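Local coordinates for protein putative Glycerophosphoryl diester phosphodiesterase (Silicibacter pomeroyi, PDB 3L12) that is a putative member of the glycerophosphoryl diester phosphodiesterase family, a group of TIM-barrel proteins, and binds a magnesium ion, at residues E9-H14 / I270-T275; V18-H23 / R303-M308; L254-E259 / T288-I293. All coordinates share one frame; numbering follows the deposited sequence.

Interaction 1 (E9-H14 / I270-T275); sequences EGLRGH and IVLTWT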
loop_
_atom_site.group_PDB
_atom_site.type_symbol
_atom_site.label_atom_id
_atom_site.label_comp_id
_atom_site.label_asym_id
_atom_site.label_seq_id
_atom_site.Cartn_x
_atom_site.Cartn_y
_atom_site.Cartn_z
ATOM N N GLU A 9 6.054 17.261 19.106
ATOM C CA GLU A 9 7.194 16.340 19.169
ATOM C C GLU A 9 7.267 15.453 17.924
ATOM O O GLU A 9 8.365 15.215 17.407
ATOM C CB GLU A 9 7.143 15.511 20.463
ATOM C CG GLU A 9 7.419 16.367 21.706
ATOM C CD GLU A 9 7.170 15.626 23.025
ATOM O OE1 GLU A 9 7.051 14.369 22.978
ATOM O OE2 GLU A 9 7.096 16.311 24.092
ATOM N N GLY A 10 6.123 15.027 17.392
ATOM C CA GLY A 10 6.119 14.191 16.214
ATOM C C GLY A 10 6.157 14.917 14.868
ATOM O O GLY A 10 6.176 14.259 13.825
ATOM N N LEU A 11 6.156 16.253 14.890
ATOM C CA LEU A 11 6.155 17.062 13.693
ATOM C C LEU A 11 7.417 17.925 13.576
ATOM O O LEU A 11 7.723 18.424 12.503
ATOM C CB LEU A 11 4.898 17.947 13.684
ATOM C CG LEU A 11 3.612 17.095 13.672
ATOM C CD1 LEU A 11 2.381 17.924 13.847
ATOM C CD2 LEU A 11 3.491 16.267 12.385
ATOM N N ARG A 12 8.178 18.024 14.669
ATOM C CA ARG A 12 9.414 18.793 14.654
ATOM C C ARG A 12 10.569 17.931 14.111
ATOM O O ARG A 12 10.765 16.795 14.535
ATOM C CB ARG A 12 9.746 19.278 16.057
ATOM C CG ARG A 12 10.933 20.164 16.144
ATOM C CD ARG A 12 11.153 20.635 17.582
ATOM N NE ARG A 12 10.105 21.518 18.079
ATOM C CZ ARG A 12 9.191 21.232 19.010
ATOM N NH1 ARG A 12 9.156 20.048 19.637
ATOM N NH2 ARG A 12 8.309 22.164 19.337
ATOM N N GLY A 13 11.361 18.545 13.246
ATOM C CA GLY A 13 12.539 17.907 12.631
ATOM C C GLY A 13 13.751 18.177 13.475
ATOM O O GLY A 13 13.694 18.870 14.517
ATOM N N HIS A 14 14.859 17.583 13.056
ATOM C CA HIS A 14 16.149 17.827 13.670
ATOM C C HIS A 14 17.193 17.349 12.665
ATOM O O HIS A 14 16.818 16.797 11.620
ATOM C CB HIS A 14 16.252 17.263 15.090
ATOM C CG HIS A 14 15.991 15.811 15.194
ATOM N ND1 HIS A 14 16.919 14.873 14.809
ATOM C CD2 HIS A 14 14.932 15.127 15.685
ATOM C CE1 HIS A 14 16.436 13.666 15.056
ATOM N NE2 HIS A 14 15.223 13.795 15.573
ATOM N N ILE A 270 7.386 25.564 13.183
ATOM C CA ILE A 270 7.673 24.275 12.530
ATOM C C ILE A 270 7.168 24.444 11.087
ATOM O O ILE A 270 6.133 25.077 10.902
ATOM C CB ILE A 270 7.004 23.134 13.282
ATOM C CG1 ILE A 270 7.741 22.869 14.602
ATOM C CG2 ILE A 270 6.944 21.843 12.409
ATOM C CD1 ILE A 270 7.058 21.816 15.552
ATOM N N VAL A 271 7.883 23.895 10.081
ATOM C CA VAL A 271 7.511 24.037 8.706
ATOM C C VAL A 271 7.267 22.655 8.105
ATOM O O VAL A 271 8.180 21.807 8.088
ATOM C CB VAL A 271 8.581 24.777 7.903
ATOM C CG1 VAL A 271 8.144 24.987 6.468
ATOM C CG2 VAL A 271 8.938 26.124 8.609
ATOM N N LEU A 272 6.046 22.429 7.666
ATOM C CA LEU A 272 5.664 21.158 7.009
ATOM C C LEU A 272 5.243 21.550 5.608
ATOM O O LEU A 272 4.305 22.359 5.434
ATOM C CB LEU A 272 4.529 20.469 7.730
ATOM C CG LEU A 272 4.652 20.182 9.225
ATOM C CD1 LEU A 272 3.386 19.399 9.602
ATOM C CD2 LEU A 272 5.903 19.376 9.557
ATOM N N THR A 273 5.891 21.004 4.592
ATOM C CA THR A 273 5.500 21.339 3.234
ATOM C C THR A 273 4.684 20.191 2.599
ATOM O O THR A 273 4.775 19.008 3.028
ATOM C CB THR A 273 6.709 21.752 2.415
ATOM O OG1 THR A 273 6.246 22.347 1.186
ATOM C CG2 THR A 273 7.654 20.549 2.220
ATOM N N TRP A 274 3.869 20.547 1.598
ATOM C CA TRP A 274 2.867 19.661 0.999
ATOM C C TRP A 274 2.600 20.026 -0.437
ATOM O O TRP A 274 3.034 21.138 -0.828
ATOM C CB TRP A 274 1.505 19.785 1.759
ATOM C CG TRP A 274 0.951 21.162 1.690
ATOM C CD1 TRP A 274 1.269 22.198 2.506
ATOM C CD2 TRP A 274 0.033 21.668 0.720
ATOM N NE1 TRP A 274 0.633 23.342 2.079
ATOM C CE2 TRP A 274 -0.131 23.052 0.990
ATOM C CE3 TRP A 274 -0.640 21.106 -0.379
ATOM C CZ2 TRP A 274 -0.985 23.855 0.252
ATOM C CZ3 TRP A 274 -1.475 21.932 -1.126
ATOM C CH2 TRP A 274 -1.628 23.289 -0.799
ATOM N N THR A 275 2.099 19.128 -1.305
ATOM C CA THR A 275 1.977 17.676 -1.165
ATOM C C THR A 275 3.096 17.221 -2.133
ATOM O O THR A 275 3.039 17.485 -3.340
ATOM C CB THR A 275 0.638 17.141 -1.564
ATOM O OG1 THR A 275 -0.332 17.573 -0.600
ATOM C CG2 THR A 275 0.673 15.653 -1.621
#

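Interaction 2 (V18-H23 / R303-M308); sequences VRVIGH and RILIDM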
loop_
_atom_site.group_PDB
_atom_site.type_symbol
_atom_site.label_atom_id
_atom_site.label_comp_id
_atom_site.label_asym_id
_atom_site.label_seq_id
_atom_site.Cartn_x
_atom_site.Cartn_y
_atom_site.Cartn_z
ATOM N N VAL A 18 13.580 14.137 9.024
ATOM C CA VAL A 18 12.541 14.820 8.326
ATOM C C VAL A 18 11.285 13.955 8.532
ATOM O O VAL A 18 11.249 12.773 8.189
ATOM C CB VAL A 18 12.822 15.036 6.826
ATOM C CG1 VAL A 18 11.598 15.746 6.167
ATOM C CG2 VAL A 18 14.084 15.812 6.662
ATOM N N ARG A 19 10.246 14.565 9.079
ATOM C CA ARG A 19 9.010 13.825 9.342
ATOM C C ARG A 19 8.275 13.531 8.035
ATOM O O ARG A 19 8.398 14.310 7.051
ATOM C CB ARG A 19 8.074 14.593 10.292
ATOM C CG ARG A 19 8.686 14.976 11.623
ATOM C CD ARG A 19 9.160 13.789 12.421
ATOM N NE ARG A 19 9.806 14.307 13.634
ATOM C CZ ARG A 19 10.264 13.555 14.617
ATOM N NH1 ARG A 19 10.169 12.250 14.565
ATOM N NH2 ARG A 19 10.818 14.126 15.679
ATOM N N VAL A 20 7.553 12.410 8.045
ATOM C CA VAL A 20 6.759 11.947 6.877
ATOM C C VAL A 20 5.293 11.930 7.302
ATOM O O VAL A 20 4.904 11.225 8.220
ATOM C CB VAL A 20 7.201 10.605 6.324
ATOM C CG1 VAL A 20 6.320 10.165 5.118
ATOM C CG2 VAL A 20 8.703 10.664 5.862
ATOM N N ILE A 21 4.502 12.778 6.639
ATOM C CA ILE A 21 3.080 12.898 6.924
ATOM C C ILE A 21 2.311 12.320 5.736
ATOM O O ILE A 21 2.462 12.764 4.618
ATOM C CB ILE A 21 2.647 14.304 7.264
ATOM C CG1 ILE A 21 3.463 14.911 8.434
ATOM C CG2 ILE A 21 1.104 14.345 7.629
ATOM C CD1 ILE A 21 4.685 15.710 8.001
ATOM N N GLY A 22 1.462 11.328 6.036
ATOM C CA GLY A 22 0.667 10.631 5.032
ATOM C C GLY A 22 -0.510 11.446 4.578
ATOM O O GLY A 22 -1.431 11.692 5.377
ATOM N N HIS A 23 -0.477 11.945 3.336
ATOM C CA HIS A 23 -1.547 12.829 2.830
ATOM C C HIS A 23 -2.854 12.039 2.598
ATOM O O HIS A 23 -2.914 11.126 1.741
ATOM C CB HIS A 23 -1.097 13.505 1.548
ATOM C CG HIS A 23 -1.995 14.612 1.124
ATOM N ND1 HIS A 23 -2.532 14.673 -0.150
ATOM C CD2 HIS A 23 -2.474 15.680 1.795
ATOM C CE1 HIS A 23 -3.265 15.786 -0.246
ATOM N NE2 HIS A 23 -3.259 16.392 0.929
ATOM N N ARG A 303 12.041 6.074 1.244
ATOM C CA ARG A 303 13.235 5.597 0.536
ATOM C C ARG A 303 14.230 6.701 0.161
ATOM O O ARG A 303 15.447 6.511 0.251
ATOM C CB ARG A 303 12.803 4.758 -0.653
ATOM C CG ARG A 303 12.286 3.409 -0.222
ATOM C CD ARG A 303 13.428 2.396 0.176
ATOM N NE ARG A 303 14.255 2.195 -1.012
ATOM C CZ ARG A 303 13.944 1.398 -2.019
ATOM N NH1 ARG A 303 12.983 0.472 -1.900
ATOM N NH2 ARG A 303 14.644 1.485 -3.133
ATOM N N ILE A 304 13.704 7.847 -0.175
ATOM C CA ILE A 304 14.556 9.016 -0.489
ATOM C C ILE A 304 15.230 9.508 0.788
ATOM O O ILE A 304 16.425 9.729 0.790
ATOM C CB ILE A 304 13.788 10.128 -1.210
ATOM C CG1 ILE A 304 13.517 9.713 -2.669
ATOM C CG2 ILE A 304 14.549 11.426 -1.140
ATOM C CD1 ILE A 304 12.448 10.503 -3.312
ATOM N N LEU A 305 14.497 9.545 1.906
ATOM C CA LEU A 305 15.127 9.948 3.180
ATOM C C LEU A 305 16.222 8.969 3.589
ATOM O O LEU A 305 17.332 9.373 3.923
ATOM C CB LEU A 305 14.106 10.174 4.292
ATOM C CG LEU A 305 13.088 11.297 4.061
ATOM C CD1 LEU A 305 12.009 11.323 5.144
ATOM C CD2 LEU A 305 13.783 12.671 3.971
ATOM N N ILE A 306 15.951 7.673 3.477
ATOM C CA ILE A 306 16.983 6.684 3.773
ATOM C C ILE A 306 18.208 6.837 2.848
ATOM O O ILE A 306 19.334 6.749 3.288
ATOM C CB ILE A 306 16.424 5.223 3.644
ATOM C CG1 ILE A 306 15.389 4.891 4.728
ATOM C CG2 ILE A 306 17.554 4.190 3.609
ATOM C CD1 ILE A 306 15.861 5.041 6.149
ATOM N N ASP A 307 17.974 7.074 1.563
ATOM C CA ASP A 307 19.053 7.288 0.622
ATOM C C ASP A 307 19.934 8.517 1.011
ATOM O O ASP A 307 21.157 8.551 0.766
ATOM C CB ASP A 307 18.502 7.514 -0.776
ATOM C CG ASP A 307 19.629 7.666 -1.783
ATOM O OD1 ASP A 307 20.247 6.623 -2.118
ATOM O OD2 ASP A 307 19.964 8.842 -2.137
HETATM N N MSE A 308 19.298 9.490 1.642
HETATM C CA MSE A 308 19.962 10.704 2.162
HETATM C C MSE A 308 20.509 10.550 3.564
HETATM O O MSE A 308 21.026 11.506 4.145
HETATM C CB MSE A 308 18.964 11.925 2.150
HETATM C CG MSE A 308 18.506 12.213 0.763
HETATM SE SE MSE A 308 17.178 13.602 0.663
HETATM C CE MSE A 308 18.232 15.166 1.094
#

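Interaction 3 (L254-E259 / T288-I293); sequences LDVTPE and TGVDGI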
loop_
_atom_site.group_PDB
_atom_site.type_symbol
_atom_site.label_atom_id
_atom_site.label_comp_id
_atom_site.label_asym_id
_atom_site.label_seq_id
_atom_site.Cartn_x
_atom_site.Cartn_y
_atom_site.Cartn_z
ATOM N N LEU A 254 6.031 24.456 -3.897
ATOM C CA LEU A 254 6.607 25.381 -4.915
ATOM C C LEU A 254 6.861 26.739 -4.358
ATOM O O LEU A 254 7.564 27.543 -4.992
ATOM C CB LEU A 254 5.708 25.495 -6.140
ATOM C CG LEU A 254 5.629 24.247 -7.004
ATOM C CD1 LEU A 254 4.729 24.455 -8.197
ATOM C CD2 LEU A 254 7.020 23.859 -7.412
ATOM N N ASP A 255 6.333 27.017 -3.157
ATOM C CA ASP A 255 6.486 28.332 -2.562
ATOM C C ASP A 255 7.633 28.386 -1.568
ATOM O O ASP A 255 7.924 29.430 -1.031
ATOM C CB ASP A 255 5.208 28.743 -1.780
ATOM C CG ASP A 255 3.945 28.679 -2.590
ATOM O OD1 ASP A 255 3.967 28.690 -3.851
ATOM O OD2 ASP A 255 2.867 28.674 -1.947
ATOM N N VAL A 256 8.293 27.250 -1.329
ATOM C CA VAL A 256 9.319 27.149 -0.329
ATOM C C VAL A 256 10.708 27.483 -0.856
ATOM O O VAL A 256 11.052 27.120 -1.986
ATOM C CB VAL A 256 9.373 25.693 0.184
ATOM C CG1 VAL A 256 10.615 25.377 1.048
ATOM C CG2 VAL A 256 8.074 25.337 0.929
ATOM N N THR A 257 11.471 28.190 -0.035
ATOM C CA THR A 257 12.881 28.497 -0.308
ATOM C C THR A 257 13.585 28.237 1.015
ATOM O O THR A 257 12.945 28.260 2.062
ATOM C CB THR A 257 13.102 29.937 -0.717
ATOM O OG1 THR A 257 12.671 30.802 0.340
ATOM C CG2 THR A 257 12.320 30.266 -1.973
ATOM N N PRO A 258 14.892 27.966 1.003
ATOM C CA PRO A 258 15.547 27.709 2.293
ATOM C C PRO A 258 15.593 28.920 3.217
ATOM O O PRO A 258 15.605 28.753 4.438
ATOM C CB PRO A 258 16.964 27.307 1.888
ATOM C CG PRO A 258 16.848 26.846 0.511
ATOM C CD PRO A 258 15.777 27.644 -0.132
ATOM N N GLU A 259 15.619 30.100 2.615
ATOM C CA GLU A 259 15.619 31.355 3.352
ATOM C C GLU A 259 14.272 31.517 4.070
ATOM O O GLU A 259 14.272 31.874 5.261
ATOM C CB GLU A 259 15.991 32.567 2.469
ATOM C CG GLU A 259 15.478 32.582 1.000
ATOM C CD GLU A 259 16.213 31.578 0.046
ATOM O OE1 GLU A 259 16.022 31.649 -1.186
ATOM O OE2 GLU A 259 16.972 30.709 0.523
ATOM N N THR A 288 15.933 21.712 1.980
ATOM C CA THR A 288 15.634 23.033 2.460
ATOM C C THR A 288 15.666 23.019 3.977
ATOM O O THR A 288 15.740 24.068 4.611
ATOM C CB THR A 288 14.267 23.534 2.000
ATOM O OG1 THR A 288 13.254 22.720 2.588
ATOM C CG2 THR A 288 14.167 23.493 0.485
ATOM N N GLY A 289 15.593 21.850 4.593
ATOM C CA GLY A 289 15.539 21.870 6.044
ATOM C C GLY A 289 14.121 21.910 6.647
ATOM O O GLY A 289 13.987 22.139 7.812
ATOM N N VAL A 290 13.077 21.651 5.859
ATOM C CA VAL A 290 11.727 21.595 6.411
ATOM C C VAL A 290 11.700 20.529 7.487
ATOM O O VAL A 290 12.482 19.528 7.450
ATOM C CB VAL A 290 10.637 21.319 5.319
ATOM C CG1 VAL A 290 10.587 22.448 4.286
ATOM C CG2 VAL A 290 10.850 19.936 4.639
ATOM N N ASP A 291 10.798 20.721 8.432
ATOM C CA ASP A 291 10.622 19.772 9.516
ATOM C C ASP A 291 9.953 18.502 9.020
ATOM O O ASP A 291 10.255 17.419 9.537
ATOM C CB ASP A 291 9.768 20.374 10.604
ATOM C CG ASP A 291 10.460 21.516 11.286
ATOM O OD1 ASP A 291 10.263 22.669 10.835
ATOM O OD2 ASP A 291 11.223 21.248 12.202
ATOM N N GLY A 292 9.100 18.627 8.021
ATOM C CA GLY A 292 8.363 17.462 7.529
ATOM C C GLY A 292 7.782 17.674 6.153
ATOM O O GLY A 292 7.665 18.807 5.694
ATOM N N ILE A 293 7.464 16.537 5.528
ATOM C CA ILE A 293 6.907 16.449 4.190
ATOM C C ILE A 293 5.620 15.663 4.172
ATOM O O ILE A 293 5.579 14.509 4.673
ATOM C CB ILE A 293 7.912 15.736 3.263
ATOM C CG1 ILE A 293 9.157 16.563 3.123
ATOM C CG2 ILE A 293 7.331 15.505 1.861
ATOM C CD1 ILE A 293 10.322 15.799 2.404
HETATM O O HOH W 1 16.400 26.477 5.880
#

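Interaction 1 (E9-H14 / I270-T275)
Ile270 and Leu272 on strand 270-273 receive Leu11 and Arg12 from the loop that precedes the first barrel strand. CD1 of Ile270 does most of the work at one end. The two side chains cross at about a right angle, and CD1 lies 3.7 Å from Arg12 CB and also sits over one face of the guanidinium, with Arg12 NE 4.0 Å from the same methyl. Arg12 can bring both its root and its flat end to one methyl because its chain leaves the backbone extended, with CG anti to N, and then bends at chi3 (-67°). Ile270 meets it with CG1 beside its own N, which leaves the branch methyl CG2 for Leu11, 3.5 Å from Leu11 O.

In a TIM barrel the residues of a strand point in turn to the interior and to the surrounding helices. Here Ile270 and Leu272 face the loop 9-14, whereas Val271 between them turns to Ala264 and His265 of helix 258-266. The loop thus lies over the start of this strand on the side away from that helix.

Leu272 crosses Leu11 almost perpendicularly, CD1 to Leu11 CD2 at 4.2 Å, while its other methyl, CD2, is 3.6 Å from Leu11 O. That carbonyl oxygen is buried among aliphatic carbons and has no hydrogen-bonding partner in the model.

Interaction 2 (V18-H23 / R303-M308)
Leu305, on the last turn of helix 298-307, reaches Val18, just before strand 19-23, and Val20 within it, and the contact between the segments is wholly van der Waals. Its two methyls divide the task. CD2 goes to Val18, approaching CB at 3.8 Å and CG2 at 4.1 Å, with the two side chains crossing at about a right angle. CD1 goes to Val20, where the chains slide past each other in opposite directions and CG2 comes within 3.4 Å of Leu305 CD1, tighter than a usual carbon-carbon contact. The fork is presented to the strand by a chi1 of -62° that sets CG opposite the carbonyl carbon. Val20 answers with CG2, the methyl beside its own backbone N.

No polar group bonds across the contact. Leu305 CD1 also lies 3.5 Å from Val18 O, a carbon-oxygen approach in which the methyl offers no hydrogen bond. The helix closes with Asp307 N bonded to Arg303 O and Met308 N to Ile304 O, and Met308, a selenomethionine in this crystal, is the first residue to leave the helical path.

Around this core, Val18 and Val20 also touch Leu310 and Trp312 of the C-terminal tail. On another side of the helix, Arg303 donates a hydrogen bond to the carbonyl of Gly112 of the second subunit. The last helix lies on the outside of the barrel, against the first strand, next to the place where strands 19-23 and 292-295 pair in parallel and close the TIM barrel.

Interaction 3 (L254-E259 / T288-I293)
The backbones come closest where Pro258, in the first turn of helix 258-266, meets Thr288 at the end of helix 279-288, their CA atoms 4.7 Å apart. Gly289 ends the latter helix with a positive phi of 91° in a Schellman motif, and the chain goes on through Val290 to strand 292-295.

Thr288 is the centre of the side-chain contact, met by Val256 through one methyl and by the ring of Pro258. With CG1 anti to its backbone N, Val256 presents that atom to both branches of Thr288, 4.0 Å from OG1 and 4.1 Å from CG2 in the conformer described; a second one is modelled. The two side chains cross at about a right angle. The same CG1 lies 4.4 Å from Val290 CG1, so a single methyl bridges the helix end and the residue that follows the turn. Pro258 adds its ring from the helix start, where CG is 4.3 Å from Thr288 CG2.

In this conformer the Thr288 hydroxyl is placed by a chi1 of 65°, between N and the carbonyl carbon, and is directed back along its own helix: its stronger partner is the carbonyl of Met285, while Val290 N makes only a weak bond to it. On the other segment Thr257 is the N-cap of helix 258-266, its OG1 accepting a bond from Leu260 N. A water donates to Pro258 O and to Thr288 O, 2.8 Å from each. With no direct hydrogen bond between the segments, the two helix ends are held together here by van der Waals contact and this shared water.

In the fold
All three contacts gather on one side of the chain's centre, their centres about 10 Å (1 and 3), 11 Å (1 and 2) and 14 Å (2 and 3) apart, and all reach the same sheet. Strand 292-295 lies between strands 270-273 and 19-23, so the chain's last strand pairs directly with the first. Along the sequence interaction 1 alternates with each of the others, while interaction 3 is nested inside the loop closed by interaction 2. Asp291 ties interaction 3 to interaction 1 through Val271 N and Gly13 N, and Arg19 ties interaction 2 to interaction 1 through Arg12 O. They lie round the barrel's closure, where the N-terminal part meets the last strands and helix.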